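Local coordinates for L-asparagine oxygenase (Streptomyces coelicolor, PDB 2OG5), which hydroxylates L-asparagine at C3, using iron(II), 2-oxoglutarate and O2, to supply 3-hydroxyasparagine for a calcium-dependent lipopeptide antibiotic, at residues 67-79 and 130-143. Sequence-based numbering, arbitrary orientation.
Sequences EWVEAARNAWHAW and AAVLLMTACGLGDP
The indole of Trp76 takes Gly139 CA over one face, a CH-pi contact: CA lies 3.5 Å from the centroid of the five-membered ring of Trp76 and 17° off its normal. This is part of a helix-helix packing beside the large sheet of the jelly-roll, in which the axes of 67-76 and 130-140 cross at -71° and approach to 7.8 Å. Trp76 CZ3 in turn stands over the centre of one face of Trp79, while Met135 SD comes to the edge of that second indole, in the ring plane, making a Met-aromatic contact. There the N-H of Trp79 NE1 points almost straight at Met135 SD, 3.4 Å away, in a weak hydrogen bond. The third indole, Trp68, is met at its edge by Ala131, with Trp68 CH2 3.7 Å from Ala131 CA.

The close approach is consistent with the small residues at the crossing, Ala72, Cys138 and Gly139. Ala72 CB rests 4.0 Å from Leu134 CB, and Cys138 packs against Arg73 CB and Val69 CG1. Leu133, pointing away from helix 67-76, touches strands 191-196 and 326-333 of the large sheet; the latter strand carries the asparagine-binding Arg329. Helix 42-58 also closes on Met135, through Ile51 and Leu55.

Past the C-terminal end of helix 130-140, Pro143 CG lies 3.9 Å from Val69 CG1. The Arg73 chain, extended until it bends at chi3, passes Cys138 to form a salt bridge with Asp142. Arg73 NH2 lies 2.8 Å from Asp142 OD1, with the guanidinium and carboxylate planes 62° apart, and Arg73 NE donates to a water that also lies within hydrogen-bonding distance of Asp142 OD1, 2.9 Å from it.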
ATOM      1  N   GLU A  67       2.919  18.753  12.638  1.00 20.41           N
ATOM      2  CA  GLU A  67       3.772  18.621  13.820  1.00 21.04           C
ATOM      3  C   GLU A  67       3.869  17.178  14.317  1.00 20.49           C
ATOM      4  O   GLU A  67       4.867  16.798  14.927  1.00 20.73           O
ATOM      5  CB  GLU A  67       3.298  19.545  14.952  1.00 21.59           C
ATOM      6  CG  GLU A  67       2.004  19.142  15.612  1.00 23.61           C
ATOM      7  CD  GLU A  67       1.516  20.189  16.584  1.00 25.30           C
ATOM      8  OE1 GLU A  67       2.268  20.515  17.528  1.00 31.01           O
ATOM      9  OE2 GLU A  67       0.391  20.694  16.387  1.00 31.53           O
ATOM     10  N   TRP A  68       2.831  16.383  14.064  1.00 20.05           N
ATOM     11  CA  TRP A  68       2.827  14.978  14.469  1.00 19.73           C
ATOM     12  C   TRP A  68       3.664  14.190  13.482  1.00 19.41           C
ATOM     13  O   TRP A  68       4.426  13.310  13.883  1.00 19.35           O
ATOM     14  CB  TRP A  68       1.398  14.437  14.515  1.00 19.45           C
ATOM     15  CG  TRP A  68       1.136  13.343  15.518  1.00 19.77           C
ATOM     16  CD1 TRP A  68       0.655  13.508  16.783  1.00 19.42           C
ATOM     17  CD2 TRP A  68       1.286  11.922  15.336  1.00 18.61           C
ATOM     18  NE1 TRP A  68       0.511  12.294  17.400  1.00 19.94           N
ATOM     19  CE2 TRP A  68       0.888  11.305  16.535  1.00 18.73           C
ATOM     20  CE3 TRP A  68       1.722  11.114  14.279  1.00 18.63           C
ATOM     21  CZ2 TRP A  68       0.916   9.930  16.711  1.00 19.59           C
ATOM     22  CZ3 TRP A  68       1.738   9.749  14.456  1.00 19.28           C
ATOM     23  CH2 TRP A  68       1.332   9.172  15.661  1.00 19.84           C
ATOM     24  N   VAL A  69       3.534  14.497  12.195  1.00 19.09           N
ATOM     25  CA  VAL A  69       4.388  13.839  11.200  1.00 18.80           C
ATOM     26  C   VAL A  69       5.854  14.155  11.494  1.00 19.15           C
ATOM     27  O   VAL A  69       6.696  13.276  11.381  1.00 18.56           O
ATOM     28  CB  VAL A  69       4.011  14.208   9.738  1.00 18.49           C
ATOM     29  CG1 VAL A  69       4.909  13.482   8.748  1.00 18.79           C
ATOM     30  CG2 VAL A  69       2.563  13.835   9.448  1.00 18.30           C
ATOM     31  N   GLU A  70       6.157  15.392  11.888  1.00 19.17           N
ATOM     32  CA  GLU A  70       7.523  15.758  12.292  1.00 19.85           C
ATOM     33  C   GLU A  70       8.007  14.936  13.492  1.00 19.50           C
ATOM     34  O   GLU A  70       9.139  14.453  13.495  1.00 19.08           O
ATOM     35  CB  GLU A  70       7.598  17.254  12.606  1.00 20.06           C
ATOM     36  CG  GLU A  70       8.998  17.772  12.952  1.00 20.98           C
ATOM     37  CD  GLU A  70       9.032  19.271  13.238  1.00 23.87           C
ATOM     38  OE1 GLU A  70       7.970  19.933  13.148  1.00 31.83           O
ATOM     39  OE2 GLU A  70      10.116  19.790  13.596  1.00 30.34           O
ATOM     40  N   ALA A  71       7.154  14.763  14.503  1.00 19.30           N
ATOM     41  CA  ALA A  71       7.510  13.906  15.644  1.00 19.19           C
ATOM     42  C   ALA A  71       7.771  12.469  15.183  1.00 18.71           C
ATOM     43  O   ALA A  71       8.691  11.803  15.666  1.00 19.35           O
ATOM     44  CB  ALA A  71       6.428  13.932  16.707  1.00 18.80           C
ATOM     45  N   ALA A  72       6.969  11.993  14.228  1.00 18.31           N
ATOM     46  CA  ALA A  72       7.143  10.645  13.688  1.00 18.79           C
ATOM     47  C   ALA A  72       8.479  10.527  12.954  1.00 18.54           C
ATOM     48  O   ALA A  72       9.185   9.527  13.078  1.00 19.17           O
ATOM     49  CB  ALA A  72       5.971  10.289  12.763  1.00 19.24           C
ATOM     50  N   ARG A  73       8.824  11.545  12.173  1.00 18.93           N
ATOM     51  CA  ARG A  73      10.113  11.565  11.467  1.00 19.11           C
ATOM     52  C   ARG A  73      11.276  11.482  12.453  1.00 18.77           C
ATOM     53  O   ARG A  73      12.196  10.691  12.278  1.00 19.07           O
ATOM     54  CB  ARG A  73      10.222  12.839  10.630  1.00 19.39           C
ATOM     55  CG  ARG A  73      11.449  12.918   9.736  1.00 19.94           C
ATOM     56  CD  ARG A  73      11.430  14.175   8.873  1.00 21.43           C
ATOM     57  NE  ARG A  73      10.296  14.082   7.959  1.00 25.27           N
ATOM     58  CZ  ARG A  73       9.193  14.815   7.993  1.00 26.20           C
ATOM     59  NH1 ARG A  73       9.016  15.798   8.882  1.00 27.56           N
ATOM     60  NH2 ARG A  73       8.249  14.549   7.096  1.00 22.23           N
ATOM     61  N   ASN A  74      11.221  12.302  13.493  1.00 19.18           N
ATOM     62  CA  ASN A  74      12.259  12.278  14.518  1.00 19.32           C
ATOM     63  C   ASN A  74      12.313  10.941  15.252  1.00 19.30           C
ATOM     64  O   ASN A  74      13.395  10.421  15.534  1.00 19.31           O
ATOM     65  CB  ASN A  74      12.052  13.435  15.495  1.00 19.50           C
ATOM     66  CG  ASN A  74      12.386  14.790  14.868  1.00 20.27           C
ATOM     67  OD1 ASN A  74      11.695  15.788  15.118  1.00 24.84           O
ATOM     68  ND2 ASN A  74      13.441  14.830  14.062  1.00 21.03           N
ATOM     69  N   ALA A  75      11.152  10.371  15.551  1.00 19.17           N
ATOM     70  CA  ALA A  75      11.086   9.094  16.268  1.00 19.45           C
ATOM     71  C   ALA A  75      11.602   7.939  15.407  1.00 19.38           C
ATOM     72  O   ALA A  75      12.204   7.001  15.921  1.00 19.66           O
ATOM     73  CB  ALA A  75       9.660   8.821  16.752  1.00 19.55           C
ATOM     74  N   TRP A  76      11.382   8.005  14.095  1.00 19.54           N
ATOM     75  CA  TRP A  76      11.930   6.986  13.204  1.00 19.73           C
ATOM     76  C   TRP A  76      13.438   6.816  13.428  1.00 19.67           C
ATOM     77  O   TRP A  76      13.966   5.712  13.438  1.00 19.46           O
ATOM     78  CB  TRP A  76      11.661   7.341  11.738  1.00 20.34           C
ATOM     79  CG  TRP A  76      12.452   6.497  10.815  1.00 20.21           C
ATOM     80  CD1 TRP A  76      13.579   6.855  10.143  1.00 20.57           C
ATOM     81  CD2 TRP A  76      12.217   5.120  10.506  1.00 20.33           C
ATOM     82  NE1 TRP A  76      14.050   5.796   9.416  1.00 21.25           N
ATOM     83  CE2 TRP A  76      13.233   4.714   9.619  1.00 20.40           C
ATOM     84  CE3 TRP A  76      11.246   4.190  10.887  1.00 20.98           C
ATOM     85  CZ2 TRP A  76      13.295   3.414   9.099  1.00 20.78           C
ATOM     86  CZ3 TRP A  76      11.307   2.910  10.368  1.00 21.47           C
ATOM     87  CH2 TRP A  76      12.324   2.534   9.489  1.00 20.84           C
ATOM     88  N   HIS A  77      14.136   7.927  13.612  1.00 19.89           N
ATOM     89  CA  HIS A  77      15.585   7.870  13.740  1.00 20.27           C
ATOM     90  C   HIS A  77      16.078   7.302  15.062  1.00 20.48           C
ATOM     91  O   HIS A  77      17.274   7.043  15.201  1.00 20.46           O
ATOM     92  CB  HIS A  77      16.179   9.236  13.410  1.00 20.50           C
ATOM     93  CG  HIS A  77      16.097   9.533  11.951  1.00 21.48           C
ATOM     94  ND1 HIS A  77      16.879   8.871  11.034  1.00 24.54           N
ATOM     95  CD2 HIS A  77      15.268  10.331  11.238  1.00 24.39           C
ATOM     96  CE1 HIS A  77      16.559   9.275   9.818  1.00 24.56           C
ATOM     97  NE2 HIS A  77      15.582  10.155   9.911  1.00 24.61           N
ATOM     98  N   ALA A  78      15.160   7.075  16.006  1.00 20.47           N
ATOM     99  CA  ALA A  78      15.461   6.314  17.228  1.00 20.42           C
ATOM    100  C   ALA A  78      15.360   4.789  17.044  1.00 20.64           C
ATOM    101  O   ALA A  78      15.781   4.038  17.926  1.00 20.95           O
ATOM    102  CB  ALA A  78      14.538   6.753  18.371  1.00 20.29           C
ATOM    103  N   TRP A  79      14.788   4.320  15.930  1.00 20.49           N
ATOM    104  CA  TRP A  79      14.670   2.874  15.689  1.00 20.80           C
ATOM    105  C   TRP A  79      16.043   2.200  15.664  1.00 20.85           C
ATOM    106  O   TRP A  79      17.046   2.840  15.345  1.00 20.74           O
ATOM    107  CB  TRP A  79      13.977   2.559  14.360  1.00 20.49           C
ATOM    108  CG  TRP A  79      12.492   2.712  14.326  1.00 20.35           C
ATOM    109  CD1 TRP A  79      11.760   3.726  14.857  1.00 20.21           C
ATOM    110  CD2 TRP A  79      11.558   1.838  13.670  1.00 19.78           C
ATOM    111  NE1 TRP A  79      10.417   3.537  14.578  1.00 19.68           N
ATOM    112  CE2 TRP A  79      10.270   2.384  13.856  1.00 19.96           C
ATOM    113  CE3 TRP A  79      11.687   0.650  12.944  1.00 20.72           C
ATOM    114  CZ2 TRP A  79       9.114   1.782  13.339  1.00 21.20           C
ATOM    115  CZ3 TRP A  79      10.539   0.048  12.433  1.00 21.56           C
ATOM    116  CH2 TRP A  79       9.271   0.615  12.633  1.00 21.21           C
ATOM    117  N   ALA A 130      -0.964   4.256  13.994  1.00 19.46           N
ATOM    118  CA  ALA A 130      -0.552   5.481  13.304  1.00 19.21           C
ATOM    119  C   ALA A 130       0.930   5.768  13.524  1.00 18.79           C
ATOM    120  O   ALA A 130       1.627   6.208  12.609  1.00 18.10           O
ATOM    121  CB  ALA A 130      -1.393   6.672  13.752  1.00 19.15           C
ATOM    122  N   ALA A 131       1.412   5.539  14.740  1.00 18.74           N
ATOM    123  CA  ALA A 131       2.812   5.778  15.073  1.00 18.91           C
ATOM    124  C   ALA A 131       3.717   4.900  14.223  1.00 18.89           C
ATOM    125  O   ALA A 131       4.642   5.376  13.578  1.00 18.97           O
ATOM    126  CB  ALA A 131       3.067   5.530  16.580  1.00 18.79           C
ATOM    127  N   VAL A 132       3.452   3.602  14.212  1.00 18.84           N
ATOM    128  CA  VAL A 132       4.254   2.681  13.412  1.00 18.68           C
ATOM    129  C   VAL A 132       4.258   3.061  11.917  1.00 18.79           C
ATOM    130  O   VAL A 132       5.313   3.125  11.277  1.00 19.17           O
ATOM    131  CB  VAL A 132       3.764   1.236  13.593  1.00 18.96           C
ATOM    132  CG1 VAL A 132       4.414   0.305  12.581  1.00 19.92           C
ATOM    133  CG2 VAL A 132       4.032   0.771  15.026  1.00 18.91           C
ATOM    134  N   LEU A 133       3.076   3.308  11.361  1.00 18.47           N
ATOM    135  CA  LEU A 133       2.981   3.605   9.940  1.00 18.19           C
ATOM    136  C   LEU A 133       3.656   4.918   9.574  1.00 17.44           C
ATOM    137  O   LEU A 133       4.362   4.981   8.571  1.00 18.21           O
ATOM    138  CB  LEU A 133       1.522   3.618   9.483  1.00 18.40           C
ATOM    139  CG  LEU A 133       0.903   2.231   9.299  1.00 18.02           C
ATOM    140  CD1 LEU A 133      -0.622   2.348   9.275  1.00 17.78           C
ATOM    141  CD2 LEU A 133       1.405   1.540   8.019  1.00 18.10           C
ATOM    142  N   LEU A 134       3.431   5.977  10.349  1.00 17.53           N
ATOM    143  CA  LEU A 134       3.958   7.275   9.941  1.00 18.04           C
ATOM    144  C   LEU A 134       5.472   7.355  10.180  1.00 17.88           C
ATOM    145  O   LEU A 134       6.196   8.007   9.416  1.00 17.86           O
ATOM    146  CB  LEU A 134       3.185   8.432  10.587  1.00 17.51           C
ATOM    147  CG  LEU A 134       1.724   8.562  10.112  1.00 18.81           C
ATOM    148  CD1 LEU A 134       1.034   9.794  10.699  1.00 19.55           C
ATOM    149  CD2 LEU A 134       1.614   8.591   8.595  1.00 20.17           C
ATOM    150  N   MET A 135       5.976   6.677  11.210  1.00 17.95           N
ATOM    151  CA  MET A 135       7.436   6.591  11.399  1.00 18.07           C
ATOM    152  C   MET A 135       8.071   5.897  10.196  1.00 18.16           C
ATOM    153  O   MET A 135       9.022   6.411   9.604  1.00 18.26           O
ATOM    154  CB  MET A 135       7.803   5.855  12.694  1.00 18.54           C
ATOM    155  CG  MET A 135       7.537   6.658  13.947  1.00 18.15           C
ATOM    156  SD  MET A 135       8.154   5.889  15.470  1.00 19.35           S
ATOM    157  CE  MET A 135       7.081   4.453  15.606  1.00 19.93           C
ATOM    158  N   THR A 136       7.523   4.757   9.793  1.00 18.03           N
ATOM    159  CA  THR A 136       8.089   4.010   8.669  1.00 18.32           C
ATOM    160  C   THR A 136       7.996   4.810   7.370  1.00 18.36           C
ATOM    161  O   THR A 136       8.926   4.800   6.563  1.00 19.20           O
ATOM    162  CB  THR A 136       7.419   2.646   8.484  1.00 18.78           C
ATOM    163  OG1 THR A 136       7.434   1.943   9.736  1.00 19.05           O
ATOM    164  CG2 THR A 136       8.145   1.820   7.424  1.00 18.79           C
ATOM    165  N   ALA A 137       6.884   5.509   7.163  1.00 18.31           N
ATOM    166  CA  ALA A 137       6.731   6.342   5.973  1.00 18.24           C
ATOM    167  C   ALA A 137       7.825   7.395   5.895  1.00 18.40           C
ATOM    168  O   ALA A 137       8.385   7.650   4.830  1.00 18.59           O
ATOM    169  CB  ALA A 137       5.355   7.016   5.964  1.00 18.44           C
ATOM    170  N   CYS A 138       8.134   8.008   7.037  1.00 19.03           N
ATOM    171  CA  CYS A 138       9.188   9.016   7.085  1.00 19.57           C
ATOM    172  C   CYS A 138      10.594   8.441   6.889  1.00 20.06           C
ATOM    173  O   CYS A 138      11.520   9.171   6.517  1.00 20.29           O
ATOM    174  CB  CYS A 138       9.115   9.801   8.399  1.00 19.65           C
ATOM    175  SG  CYS A 138       7.717  10.898   8.529  1.00 20.66           S
ATOM    176  N   GLY A 139      10.779   7.154   7.181  1.00 19.38           N
ATOM    177  CA  GLY A 139      12.020   6.462   6.884  1.00 20.00           C
ATOM    178  C   GLY A 139      12.223   6.145   5.416  1.00 19.81           C
ATOM    179  O   GLY A 139      13.354   6.209   4.907  1.00 21.41           O
ATOM    180  N   LEU A 140      11.144   5.788   4.719  1.00 19.68           N
ATOM    181  CA  LEU A 140      11.218   5.434   3.299  1.00 19.73           C
ATOM    182  C   LEU A 140      11.104   6.639   2.365  1.00 19.56           C
ATOM    183  O   LEU A 140      11.475   6.570   1.196  1.00 20.67           O
ATOM    184  CB  LEU A 140      10.131   4.419   2.946  1.00 20.35           C
ATOM    185  CG  LEU A 140      10.410   2.987   3.372  1.00 21.41           C
ATOM    186  CD1 LEU A 140       9.160   2.129   3.188  1.00 23.43           C
ATOM    187  CD2 LEU A 140      11.584   2.413   2.583  1.00 22.49           C
ATOM    188  N   GLY A 141      10.548   7.734   2.873  1.00 18.55           N
ATOM    189  CA  GLY A 141      10.287   8.918   2.061  1.00 18.66           C
ATOM    190  C   GLY A 141       9.466   9.849   2.927  1.00 18.63           C
ATOM    191  O   GLY A 141       9.968  10.339   3.932  1.00 19.20           O
ATOM    192  N   ASP A 142       8.221  10.099   2.532  1.00 17.96           N
ATOM    193  CA  ASP A 142       7.250  10.814   3.367  1.00 18.11           C
ATOM    194  C   ASP A 142       5.886  10.206   3.153  1.00 17.82           C
ATOM    195  O   ASP A 142       5.607   9.650   2.096  1.00 17.33           O
ATOM    196  CB  ASP A 142       7.200  12.289   2.981  1.00 18.80           C
ATOM    197  CG  ASP A 142       8.464  13.023   3.374  1.00 20.23           C
ATOM    198  OD1 ASP A 142       8.637  13.294   4.584  1.00 21.25           O
ATOM    199  OD2 ASP A 142       9.302  13.304   2.495  1.00 20.10           O
ATOM    200  N   PRO A 143       5.010  10.307   4.159  1.00 17.25           N
ATOM    201  CA  PRO A 143       3.655   9.849   3.927  1.00 17.16           C
ATOM    202  C   PRO A 143       2.916  10.815   3.019  1.00 17.45           C
ATOM    203  O   PRO A 143       3.281  11.977   2.923  1.00 17.89           O
ATOM    204  CB  PRO A 143       3.043   9.852   5.322  1.00 17.53           C
ATOM    205  CG  PRO A 143       3.777  10.950   6.030  1.00 17.80           C
ATOM    206  CD  PRO A 143       5.190  10.885   5.504  1.00 17.68           C
TER
HETATM  207  O   HOH W   1      10.830  12.141   6.037  1.00 23.87           O
HETATM  208  O   HOH W   2      14.162  10.029   7.466  1.00 29.44           O